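Local coordinates for protein interferon gamma receptor 1 (Gallus gallus, PDB 4EQ2) that is probably a cytokine receptor, its extracellular part of two fibronectin type III domains likely binding interferon gamma ahead of the membrane, at residues 157-162 and 184-189; 54-59 and 67-72. One frame throughout, in Å; residues are numbered along the deposited sequence.

Interaction 1: 157-162 and 184-189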
loop_
_atom_site.group_PDB
_atom_site.type_symbol
_atom_site.label_atom_id
_atom_site.label_comp_id
_atom_site.label_asym_id
_atom_site.label_seq_id
_atom_site.Cartn_x
_atom_site.Cartn_y
_atom_site.Cartn_z
ATOM N N SER A 157 11.805 -10.914 25.562
ATOM C CA SER A 157 13.221 -10.611 25.358
ATOM C C SER A 157 14.206 -11.411 26.220
ATOM O O SER A 157 15.321 -11.683 25.782
ATOM C CB SER A 157 13.465 -9.109 25.514
ATOM O OG SER A 157 12.423 -8.504 26.258
ATOM N N GLU A 158 13.798 -11.784 27.434
ATOM C CA GLU A 158 14.677 -12.535 28.344
ATOM C C GLU A 158 14.514 -14.062 28.297
ATOM O O GLU A 158 15.409 -14.766 27.835
ATOM C CB GLU A 158 14.591 -12.015 29.791
ATOM C CG GLU A 158 13.199 -11.654 30.262
ATOM C CD GLU A 158 12.789 -10.260 29.836
ATOM O OE1 GLU A 158 12.128 -10.120 28.785
ATOM O OE2 GLU A 158 13.135 -9.303 30.558
ATOM N N ASN A 159 13.386 -14.574 28.780
ATOM C CA ASN A 159 13.155 -16.020 28.779
ATOM C C ASN A 159 13.109 -16.580 27.351
ATOM O O ASN A 159 13.193 -17.791 27.146
ATOM C CB ASN A 159 11.884 -16.394 29.558
ATOM C CG ASN A 159 11.581 -15.435 30.701
ATOM O OD1 ASN A 159 12.458 -14.719 31.189
ATOM N ND2 ASN A 159 10.322 -15.415 31.128
ATOM N N GLU A 160 12.951 -15.681 26.381
ATOM C CA GLU A 160 13.128 -15.973 24.948
ATOM C C GLU A 160 11.889 -16.439 24.185
ATOM O O GLU A 160 11.852 -16.358 22.958
ATOM C CB GLU A 160 14.285 -16.948 24.700
ATOM C CG GLU A 160 15.627 -16.494 25.281
ATOM C CD GLU A 160 16.010 -15.069 24.893
ATOM O OE1 GLU A 160 15.416 -14.509 23.946
ATOM O OE2 GLU A 160 16.923 -14.512 25.538
ATOM N N SER A 161 10.877 -16.904 24.906
ATOM C CA SER A 161 9.678 -17.461 24.278
ATOM C C SER A 161 9.162 -16.620 23.111
ATOM O O SER A 161 9.471 -15.432 22.995
ATOM C CB SER A 161 8.565 -17.663 25.313
ATOM O OG SER A 161 8.234 -16.446 25.960
ATOM N N ARG A 162 8.374 -17.251 22.250
ATOM C CA ARG A 162 7.802 -16.579 21.093
ATOM C C ARG A 162 6.384 -17.115 20.897
ATOM O O ARG A 162 6.126 -18.288 21.162
ATOM C CB ARG A 162 8.678 -16.842 19.862
ATOM C CG ARG A 162 8.368 -16.002 18.627
ATOM C CD ARG A 162 7.202 -16.581 17.836
ATOM N NE ARG A 162 7.060 -15.988 16.506
ATOM C CZ ARG A 162 7.492 -16.554 15.380
ATOM N NH1 ARG A 162 8.102 -17.733 15.415
ATOM N NH2 ARG A 162 7.314 -15.941 14.216
ATOM N N GLU A 184 6.321 -12.941 34.541
ATOM C CA GLU A 184 5.309 -11.886 34.680
ATOM C C GLU A 184 5.979 -10.700 35.355
ATOM O O GLU A 184 5.320 -9.784 35.845
ATOM C CB GLU A 184 4.055 -12.312 35.456
ATOM C CG GLU A 184 4.189 -12.403 36.964
ATOM C CD GLU A 184 2.831 -12.510 37.646
ATOM O OE1 GLU A 184 1.807 -12.473 36.925
ATOM O OE2 GLU A 184 2.783 -12.626 38.893
ATOM N N GLY A 185 7.305 -10.746 35.392
ATOM C CA GLY A 185 8.117 -9.628 35.832
ATOM C C GLY A 185 9.209 -9.424 34.800
ATOM O O GLY A 185 10.398 -9.430 35.120
ATOM N N SER A 186 8.799 -9.259 33.546
ATOM C CA SER A 186 9.744 -9.167 32.445
ATOM C C SER A 186 9.245 -8.249 31.339
ATOM O O SER A 186 8.139 -7.713 31.415
ATOM C CB SER A 186 10.038 -10.559 31.894
ATOM O OG SER A 186 8.912 -11.400 32.054
ATOM N N THR A 187 10.075 -8.063 30.319
ATOM C CA THR A 187 9.741 -7.184 29.205
ATOM C C THR A 187 9.315 -7.987 27.982
ATOM O O THR A 187 10.001 -8.922 27.573
ATOM C CB THR A 187 10.932 -6.294 28.812
ATOM O OG1 THR A 187 11.363 -5.536 29.947
ATOM C CG2 THR A 187 10.539 -5.346 27.694
ATOM N N TYR A 188 8.178 -7.622 27.405
ATOM C CA TYR A 188 7.705 -8.278 26.195
ATOM C C TYR A 188 7.685 -7.280 25.053
ATOM O O TYR A 188 7.325 -6.121 25.242
ATOM C CB TYR A 188 6.314 -8.878 26.405
ATOM C CG TYR A 188 6.261 -9.913 27.505
ATOM C CD1 TYR A 188 6.199 -9.533 28.839
ATOM C CD2 TYR A 188 6.272 -11.269 27.212
ATOM C CE1 TYR A 188 6.153 -10.475 29.852
ATOM C CE2 TYR A 188 6.226 -12.219 28.218
ATOM C CZ TYR A 188 6.166 -11.816 29.536
ATOM O OH TYR A 188 6.120 -12.753 30.545
ATOM N N CYS A 189 8.090 -7.733 23.872
ATOM C CA CYS A 189 8.104 -6.889 22.686
ATOM C C CYS A 189 7.220 -7.503 21.617
ATOM O O CYS A 189 7.170 -8.722 21.468
ATOM C CB CYS A 189 9.525 -6.736 22.156
ATOM S SG CYS A 189 10.720 -6.223 23.399
#
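Ser157 and Glu158 meet Thr187 and Ser186 where the turn after strand 148-156 folds against the start of strand 186-196, in the second fibronectin type III domain. These two strands are antiparallel neighbours in one sheet, and Cys189 and Arg155 are joined by a backbone hydrogen bond next to the turn.

The tight part is polar and centres on the backbone of Thr187. Its carbonyl O lies 2.8 Å from Ser157 OG and also takes a weak, long bond from Ser157 N. Glu158 OE1 lies 3.0 Å from the same Ser157 OG, and one proton cannot serve both, so the choice of acceptor stays open. Glu158 OE1 and Thr187 O face each other at 2.7 Å with no hydrogen bond between them, a strained point that the Ser157 hydroxyl beside them may ease. Glu158 reaches back because CG lies between the backbone N and the carbonyl carbon (chi1 40°) and the chain then bends at chi2, which brings the carboxylate up to the amide of Thr187. Both oxygens share that N-H weakly: OE2 lies 3.3 Å from Thr187 N in a nearly straight line (169°), while the bond to OE1 is more bent (136°). The carboxyl carbon CD presses on Ser186 CB at 3.4 Å. Tyr188, buried, turns its side chain from the turn, and its ring meets Phe154.

On the looser side, open toward solvent, Asn159 merely brings the end of its side chain near Ser186. Cys189, bonded to Cys210, brings SG to 4.0 Å from Ser157 OG.

Interaction 2: 54-59 and 67-72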
loop_
_atom_site.group_PDB
_atom_site.type_symbol
_atom_site.label_atom_id
_atom_site.label_comp_id
_atom_site.label_asym_id
_atom_site.label_seq_id
_atom_site.Cartn_x
_atom_site.Cartn_y
_atom_site.Cartn_z
ATOM N N GLN A 54 -7.628 4.334 -22.243
ATOM C CA GLN A 54 -8.443 5.526 -22.069
ATOM C C GLN A 54 -7.698 6.569 -21.242
ATOM O O GLN A 54 -6.812 6.245 -20.447
ATOM C CB GLN A 54 -9.780 5.180 -21.419
ATOM C CG GLN A 54 -9.687 4.903 -19.941
ATOM C CD GLN A 54 -10.999 4.423 -19.360
ATOM O OE1 GLN A 54 -11.650 3.535 -19.915
ATOM N NE2 GLN A 54 -11.392 5.002 -18.230
ATOM N N THR A 55 -8.066 7.826 -21.438
ATOM C CA THR A 55 -7.374 8.927 -20.797
ATOM C C THR A 55 -7.586 8.948 -19.286
ATOM O O THR A 55 -8.707 8.794 -18.797
ATOM C CB THR A 55 -7.798 10.270 -21.413
ATOM O OG1 THR A 55 -6.732 10.773 -22.226
ATOM C CG2 THR A 55 -8.134 11.285 -20.331
ATOM N N VAL A 56 -6.487 9.105 -18.556
ATOM C CA VAL A 56 -6.547 9.383 -17.132
ATOM C C VAL A 56 -6.820 10.874 -16.997
ATOM O O VAL A 56 -5.936 11.696 -17.238
ATOM C CB VAL A 56 -5.220 9.035 -16.431
ATOM C CG1 VAL A 56 -5.261 9.464 -14.966
ATOM C CG2 VAL A 56 -4.929 7.547 -16.549
ATOM N N SER A 57 -8.052 11.218 -16.637
ATOM C CA SER A 57 -8.489 12.610 -16.667
ATOM C C SER A 57 -7.541 13.565 -15.940
ATOM O O SER A 57 -7.229 14.641 -16.452
ATOM C CB SER A 57 -9.906 12.748 -16.107
ATOM O OG SER A 57 -9.960 12.349 -14.749
ATOM N N THR A 58 -7.079 13.174 -14.755
ATOM C CA THR A 58 -6.250 14.062 -13.939
ATOM C C THR A 58 -4.822 14.226 -14.459
ATOM O O THR A 58 -4.045 14.987 -13.894
ATOM C CB THR A 58 -6.177 13.600 -12.463
ATOM O OG1 THR A 58 -5.687 12.254 -12.399
ATOM C CG2 THR A 58 -7.544 13.677 -11.804
ATOM N N CYS A 59 -4.468 13.517 -15.524
ATOM C CA CYS A 59 -3.097 13.570 -16.023
ATOM C C CYS A 59 -3.021 13.890 -17.512
ATOM O O CYS A 59 -2.425 13.145 -18.296
ATOM C CB CYS A 59 -2.355 12.273 -15.700
ATOM S SG CYS A 59 -2.220 11.940 -13.919
ATOM N N CYS A 67 2.191 10.663 -11.966
ATOM C CA CYS A 67 0.740 10.696 -12.037
ATOM C C CYS A 67 0.152 9.790 -10.977
ATOM O O CYS A 67 0.571 8.647 -10.834
ATOM C CB CYS A 67 0.270 10.251 -13.420
ATOM S SG CYS A 67 -1.521 10.062 -13.571
ATOM N N ASP A 68 -0.823 10.304 -10.237
ATOM C CA ASP A 68 -1.508 9.518 -9.219
ATOM C C ASP A 68 -2.580 8.667 -9.893
ATOM O O ASP A 68 -3.477 9.196 -10.551
ATOM C CB ASP A 68 -2.130 10.440 -8.166
ATOM C CG ASP A 68 -2.538 9.703 -6.902
ATOM O OD1 ASP A 68 -2.367 8.466 -6.844
ATOM O OD2 ASP A 68 -3.034 10.366 -5.966
ATOM N N LEU A 69 -2.478 7.349 -9.737
ATOM C CA LEU A 69 -3.375 6.421 -10.423
ATOM C C LEU A 69 -4.403 5.799 -9.482
ATOM O O LEU A 69 -5.283 5.062 -9.917
ATOM C CB LEU A 69 -2.570 5.322 -11.112
ATOM C CG LEU A 69 -1.577 5.784 -12.177
ATOM C CD1 LEU A 69 -0.662 4.640 -12.602
ATOM C CD2 LEU A 69 -2.316 6.355 -13.369
ATOM N N SER A 70 -4.295 6.115 -8.199
ATOM C CA SER A 70 -5.117 5.498 -7.161
ATOM C C SER A 70 -6.614 5.449 -7.462
ATOM O O SER A 70 -7.314 4.561 -6.975
ATOM C CB SER A 70 -4.889 6.209 -5.828
ATOM O OG SER A 70 -3.503 6.369 -5.580
ATOM N N GLU A 71 -7.108 6.403 -8.246
ATOM C CA GLU A 71 -8.536 6.466 -8.554
ATOM C C GLU A 71 -8.894 5.693 -9.816
ATOM O O GLU A 71 -10.055 5.357 -10.028
ATOM C CB GLU A 71 -9.009 7.916 -8.678
ATOM C CG GLU A 71 -7.886 8.944 -8.766
ATOM C CD GLU A 71 -7.052 8.818 -10.037
ATOM O OE1 GLU A 71 -5.890 8.365 -9.940
ATOM O OE2 GLU A 71 -7.553 9.181 -11.128
ATOM N N GLU A 72 -7.894 5.420 -10.650
ATOM C CA GLU A 72 -8.083 4.671 -11.888
ATOM C C GLU A 72 -8.022 3.165 -11.637
ATOM O O GLU A 72 -8.290 2.362 -12.533
ATOM C CB GLU A 72 -7.004 5.048 -12.908
ATOM C CG GLU A 72 -6.952 6.519 -13.280
ATOM C CD GLU A 72 -8.247 7.021 -13.891
ATOM O OE1 GLU A 72 -8.935 6.225 -14.570
ATOM O OE2 GLU A 72 -8.573 8.215 -13.693
#
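Cys59 and Cys67 form a disulfide in the first fibronectin type III domain, joining an edge strand of one sheet, 54-62, to an edge strand of the other, 66-68. The covalent link comes first: Cys59 SG and Cys67 SG are 2.0 Å apart with chi3 at 93°, close to the unstrained right angle. Cys67 places its sulfur anti to the backbone N (chi1 173°), toward the corner where 57-59 turn away from the strand. A type I turn from Val56 to Cys59, closed by Cys59 N on Val56 O, shapes that corner.

Apolar packing lies beside the bridge. Val56 CG1 sits 4.0 Å from Cys67 SG, and Val56 CG2 touches Leu69 CD2. Glu72 lies across Val56, with Glu72 CG 3.8 Å from Val56 CG1 and the carboxylate OE2 against the same methyl. Shortening Glu72 to an alanine would probably uncover the side of the Val56 methyls that Glu72 CG covers and open a gap there.

Polar contact across the segments is thin, with no hydrogen bond between them. Thr58 and Glu71 run antiparallel alongside each other, Thr58 OG1 staying 3.8 Å from Glu71 OE2. Glu71 OE2 and Glu72 OE2 come within 2.9 Å without a hydrogen bond; their repulsion would probably raise the proton affinity of one. Within 67-72 one bond is firmer: Ser70 OG, which also meets Thr26 N, donates to Asp68 OD1 at 2.7 Å, on the syn side and 19° out of the carboxylate plane.

From the N terminus the chain first builds the domain of interaction 2, where 54-59 and 67-72 close a short loop of seven intervening residues and tie the edges of two sheets together. It then runs through the remaining strands of that domain and crosses into the second before interaction 1 closes a longer loop, with 21 residues between 157-162 and 184-189 that hold the rest of strand 162-168 and all of strand 175-180. The contacts follow in series, neither nesting nor crossing. They lie on opposite sides of the chain's centre, with their own centres about 49 Å apart. One joins sheets; the other works within a single sheet, at a turn.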